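Local coordinates for ORF131 protein (Ralstonia metallidurans, PDB 2WTP), which binds copper and probably takes part in the bacterium's resistance to heavy metals, at residues A[43-46]-A[47-51]; A[74-77]-A[78-81]. All coordinates share one frame; numbering follows the deposited sequence.

Following the chain from its N terminus, helix 37-49 comes first, and interaction 1 (43-46 with 47-51) joins its last turns to the approach to strand 52-55, an outermost strand of the four-stranded mixed sheet. Interaction 2 (74-77 with 78-81) comes later, where a beta turn closes the short loop between strand 72-76, at one margin of the three-stranded sheet, and strand 80-85, inside the four-stranded one. The two contacts are in series, neither nested nor crossed. Interactions 1 and 2 have centres about 17 Å apart and nearest atoms about 7 Å apart, without touching. Interaction 1 lies at the surface beside a copper ion; interaction 2 is partly buried and reaches the second subunit.

Interaction 1. Residues A[43-46]-A[47-51]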
loop_
_atom_site.group_PDB
_atom_site.type_symbol
_atom_site.label_atom_id
_atom_site.label_comp_id
_atom_site.label_asym_id
_atom_site.label_seq_id
_atom_site.Cartn_x
_atom_site.Cartn_y
_atom_site.Cartn_z
ATOM N N MET A 43 -14.014 -18.328 14.192
ATOM C CA MET A 43 -14.051 -18.498 12.772
ATOM C C MET A 43 -13.292 -17.359 12.049
ATOM O O MET A 43 -12.857 -17.549 10.906
ATOM C CB MET A 43 -15.475 -18.640 12.228
ATOM C CG MET A 43 -16.141 -20.020 12.573
ATOM S SD MET A 43 -15.415 -21.524 11.772
ATOM C CE MET A 43 -14.523 -22.245 13.173
ATOM N N ALA A 44 -13.319 -16.153 12.628
ATOM C CA ALA A 44 -12.564 -15.036 12.042
ATOM C C ALA A 44 -11.095 -15.420 12.091
ATOM O O ALA A 44 -10.382 -15.094 11.163
ATOM C CB ALA A 44 -12.773 -13.725 12.779
ATOM N N LYS A 45 -10.649 -16.061 13.173
ATOM C CA LYS A 45 -9.195 -16.384 13.266
ATOM C C LYS A 45 -8.905 -17.474 12.234
ATOM O O LYS A 45 -7.858 -17.431 11.606
ATOM C CB LYS A 45 -8.839 -16.824 14.709
ATOM C CG LYS A 45 -7.405 -17.304 14.832
ATOM C CD LYS A 45 -7.281 -17.954 16.228
ATOM C CE LYS A 45 -5.873 -18.433 16.556
ATOM N NZ LYS A 45 -5.469 -19.536 15.613
ATOM N N ARG A 46 -9.799 -18.450 11.992
ATOM C CA ARG A 46 -9.549 -19.422 10.943
ATOM C C ARG A 46 -9.435 -18.762 9.572
ATOM O O ARG A 46 -8.537 -19.038 8.768
ATOM C CB ARG A 46 -10.678 -20.514 10.755
ATOM C CG ARG A 46 -10.601 -21.686 11.598
ATOM C CD ARG A 46 -11.717 -22.731 11.207
ATOM N NE ARG A 46 -11.461 -23.322 9.926
ATOM C CZ ARG A 46 -10.560 -24.283 9.663
ATOM N NH1 ARG A 46 -9.737 -24.829 10.594
ATOM N NH2 ARG A 46 -10.389 -24.624 8.370
ATOM N N HIS A 47 -10.377 -17.837 9.276
ATOM C CA HIS A 47 -10.339 -17.147 8.011
ATOM C C HIS A 47 -9.027 -16.386 7.855
ATOM O O HIS A 47 -8.396 -16.432 6.814
ATOM C CB HIS A 47 -11.547 -16.137 7.932
ATOM C CG HIS A 47 -11.643 -15.363 6.640
ATOM N ND1 HIS A 47 -12.107 -15.917 5.461
ATOM C CD2 HIS A 47 -11.384 -14.064 6.355
ATOM C CE1 HIS A 47 -12.099 -15.005 4.502
ATOM N NE2 HIS A 47 -11.701 -13.857 5.024
ATOM N N ALA A 48 -8.665 -15.645 8.919
ATOM C CA ALA A 48 -7.399 -14.907 8.799
ATOM C C ALA A 48 -6.207 -15.823 8.531
ATOM O O ALA A 48 -5.280 -15.328 7.810
ATOM C CB ALA A 48 -7.161 -14.122 10.194
ATOM N N THR A 49 -6.149 -17.020 9.098
ATOM C CA THR A 49 -5.021 -17.913 8.910
ATOM C C THR A 49 -4.870 -18.276 7.434
ATOM O O THR A 49 -3.711 -18.592 7.026
ATOM C CB THR A 49 -5.286 -19.136 9.803
ATOM O OG1 THR A 49 -5.310 -18.628 11.169
ATOM C CG2 THR A 49 -4.173 -20.203 9.713
ATOM N N LEU A 50 -5.910 -18.190 6.607
ATOM C CA LEU A 50 -5.747 -18.426 5.170
ATOM C C LEU A 50 -4.975 -17.351 4.500
ATOM O O LEU A 50 -4.569 -17.541 3.342
ATOM C CB LEU A 50 -7.114 -18.526 4.483
ATOM C CG LEU A 50 -7.878 -19.725 5.055
ATOM C CD1 LEU A 50 -9.367 -19.609 4.473
ATOM C CD2 LEU A 50 -7.247 -21.091 4.754
ATOM N N TYR A 51 -4.702 -16.238 5.145
ATOM C CA TYR A 51 -4.045 -15.109 4.530
ATOM C C TYR A 51 -2.700 -14.772 5.057
ATOM O O TYR A 51 -2.063 -13.727 4.742
ATOM C CB TYR A 51 -5.006 -13.845 4.610
ATOM C CG TYR A 51 -6.225 -14.018 3.720
ATOM C CD1 TYR A 51 -6.184 -13.675 2.375
ATOM C CD2 TYR A 51 -7.391 -14.597 4.230
ATOM C CE1 TYR A 51 -7.295 -13.817 1.516
ATOM C CE2 TYR A 51 -8.502 -14.777 3.354
ATOM C CZ TYR A 51 -8.411 -14.400 2.026
ATOM O OH TYR A 51 -9.509 -14.585 1.131
#
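T49 turns its hydroxyl back along the helix onto the carbonyl of K45, with OG1 donating to K45 O at 2.8 Å. A chi1 of -63° sets OG1 beside its own backbone N, and that N also donates to K45 O, at 3.1 Å. The two donors reach the oxygen from opposite faces of the carbonyl plane, so a single acceptor is gripped twice.

Just before it along the helix, H47 N donates to M43 O (3.0 Å) and A48 N to A44 O (2.9 Å), the i to i+4 pattern of an alpha-helix. The CB of H47 rests against M43 O at 3.5 Å, whereas its ring leads away from 43-46, with CG anti to the backbone N (chi1 -179°). CE2 of Y51 stands 3.6 Å above one face of the H47 imidazole, displaced toward its rim. L107 and V103 also touch H47, while A48 packs on L108 of helix 105-108.

The side chain of H47 lies about 2 Å from a bound copper(II) ion, within coordination distance. The helical backbone and the flanking Y51 probably limit how this imidazole can present itself to the metal.

Interaction 2. Residues A[74-77]-A[78-81]; sequences NVDS and GETV
E79 reaches across to the strand before the turn, and hydrogen bonding dominates the contact. D76 N donates to E79 OE1 at 2.8 Å with an N-H...O angle of 164°, meeting the oxygen nearly along its C-O axis; V75 CA is a close neighbour of the same E79 OE1, at 3.2 Å. In return E79 N donates to D76 O at 3.0 Å, from above the carbonyl plane. This second bond closes a type II beta turn from D76 to E79, in which G78 takes the positive phi (82°) of the third position, where a CB would clash with S77 O. With CG anti to the backbone N (chi1 -166°) and the chain extended beyond it, the E79 side chain spans the mouth of the turn. S77 OG bonds to D123 O and M97 N.

Apolar contact is slighter. V75 CG1 meets V81 CG2 at 4.0 Å, the two valines crossing obliquely between the strands. V75 also packs on V120 and I122 of strand 119-123.

Charge is the third element. D76 OD2 stands 4.2 Å from E79 OE1, an unfavourable pairing that the other partners of the glutamate would probably offset: E79 OE2 forms a salt bridge with R62 and a hydrogen bond with Y72 OH of the second subunit.

Both oxygens of the buried carboxylate thus reach the second subunit, OE2 through Y72 and OE1 through a weak hydrogen bond with N74 ND2 of that subunit, consistent with the turn and the subunit contact being held by the same group.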
loop_
_atom_site.group_PDB
_atom_site.type_symbol
_atom_site.label_atom_id
_atom_site.label_comp_id
_atom_site.label_asym_id
_atom_site.label_seq_id
_atom_site.Cartn_x
_atom_site.Cartn_y
_atom_site.Cartn_z
ATOM N N ASN A 74 -2.146 -1.913 -0.530
ATOM C CA ASN A 74 -1.584 -3.017 -1.323
ATOM C C ASN A 74 -0.391 -3.614 -0.648
ATOM O O ASN A 74 0.498 -2.869 -0.261
ATOM C CB ASN A 74 -1.125 -2.497 -2.710
ATOM C CG ASN A 74 -2.219 -2.095 -3.619
ATOM O OD1 ASN A 74 -3.367 -2.476 -3.543
ATOM N ND2 ASN A 74 -1.868 -1.229 -4.570
ATOM N N VAL A 75 -0.370 -4.935 -0.518
ATOM C CA VAL A 75 0.834 -5.639 0.023
ATOM C C VAL A 75 1.183 -6.737 -0.923
ATOM O O VAL A 75 0.424 -7.217 -1.781
ATOM C CB VAL A 75 0.541 -6.228 1.413
ATOM C CG1 VAL A 75 0.069 -5.079 2.377
ATOM C CG2 VAL A 75 -0.516 -7.392 1.381
ATOM N N ASP A 76 2.445 -7.150 -0.818
ATOM C CA ASP A 76 2.904 -8.293 -1.572
ATOM C C ASP A 76 2.699 -9.595 -0.786
ATOM O O ASP A 76 2.753 -9.644 0.435
ATOM C CB ASP A 76 4.417 -8.158 -1.821
ATOM C CG ASP A 76 4.765 -7.045 -2.805
ATOM O OD1 ASP A 76 3.965 -6.771 -3.740
ATOM O OD2 ASP A 76 5.822 -6.397 -2.549
ATOM N N SER A 77 2.525 -10.649 -1.583
ATOM C CA SER A 77 2.642 -12.010 -0.951
ATOM C C SER A 77 3.964 -12.061 -0.192
ATOM O O SER A 77 5.035 -11.701 -0.722
ATOM C CB SER A 77 2.699 -13.049 -2.039
ATOM O OG SER A 77 1.405 -13.381 -2.543
ATOM N N GLY A 78 3.950 -12.580 1.036
ATOM C CA GLY A 78 5.174 -12.704 1.815
ATOM C C GLY A 78 5.643 -11.472 2.538
ATOM O O GLY A 78 6.596 -11.522 3.277
ATOM N N GLU A 79 5.014 -10.330 2.247
ATOM C CA GLU A 79 5.497 -9.092 2.935
ATOM C C GLU A 79 5.149 -9.070 4.392
ATOM O O GLU A 79 4.033 -9.584 4.766
ATOM C CB GLU A 79 4.810 -7.911 2.244
ATOM C CG GLU A 79 5.413 -6.479 2.563
ATOM C CD GLU A 79 4.680 -5.297 1.857
ATOM O OE1 GLU A 79 3.813 -5.520 1.053
ATOM O OE2 GLU A 79 5.004 -4.143 2.223
ATOM N N THR A 80 6.010 -8.539 5.253
ATOM C CA THR A 80 5.708 -8.401 6.666
ATOM C C THR A 80 5.502 -6.904 6.900
ATOM O O THR A 80 6.370 -6.079 6.664
ATOM C CB THR A 80 6.828 -8.907 7.598
ATOM O OG1 THR A 80 7.017 -10.306 7.335
ATOM C CG2 THR A 80 6.404 -8.740 9.070
ATOM N N VAL A 81 4.291 -6.561 7.339
ATOM C CA VAL A 81 3.816 -5.151 7.445
ATOM C C VAL A 81 3.295 -4.947 8.812
ATOM O O VAL A 81 2.542 -5.825 9.353
ATOM C CB VAL A 81 2.649 -4.907 6.421
ATOM C CG1 VAL A 81 2.186 -3.481 6.528
ATOM C CG2 VAL A 81 3.137 -5.176 4.974
#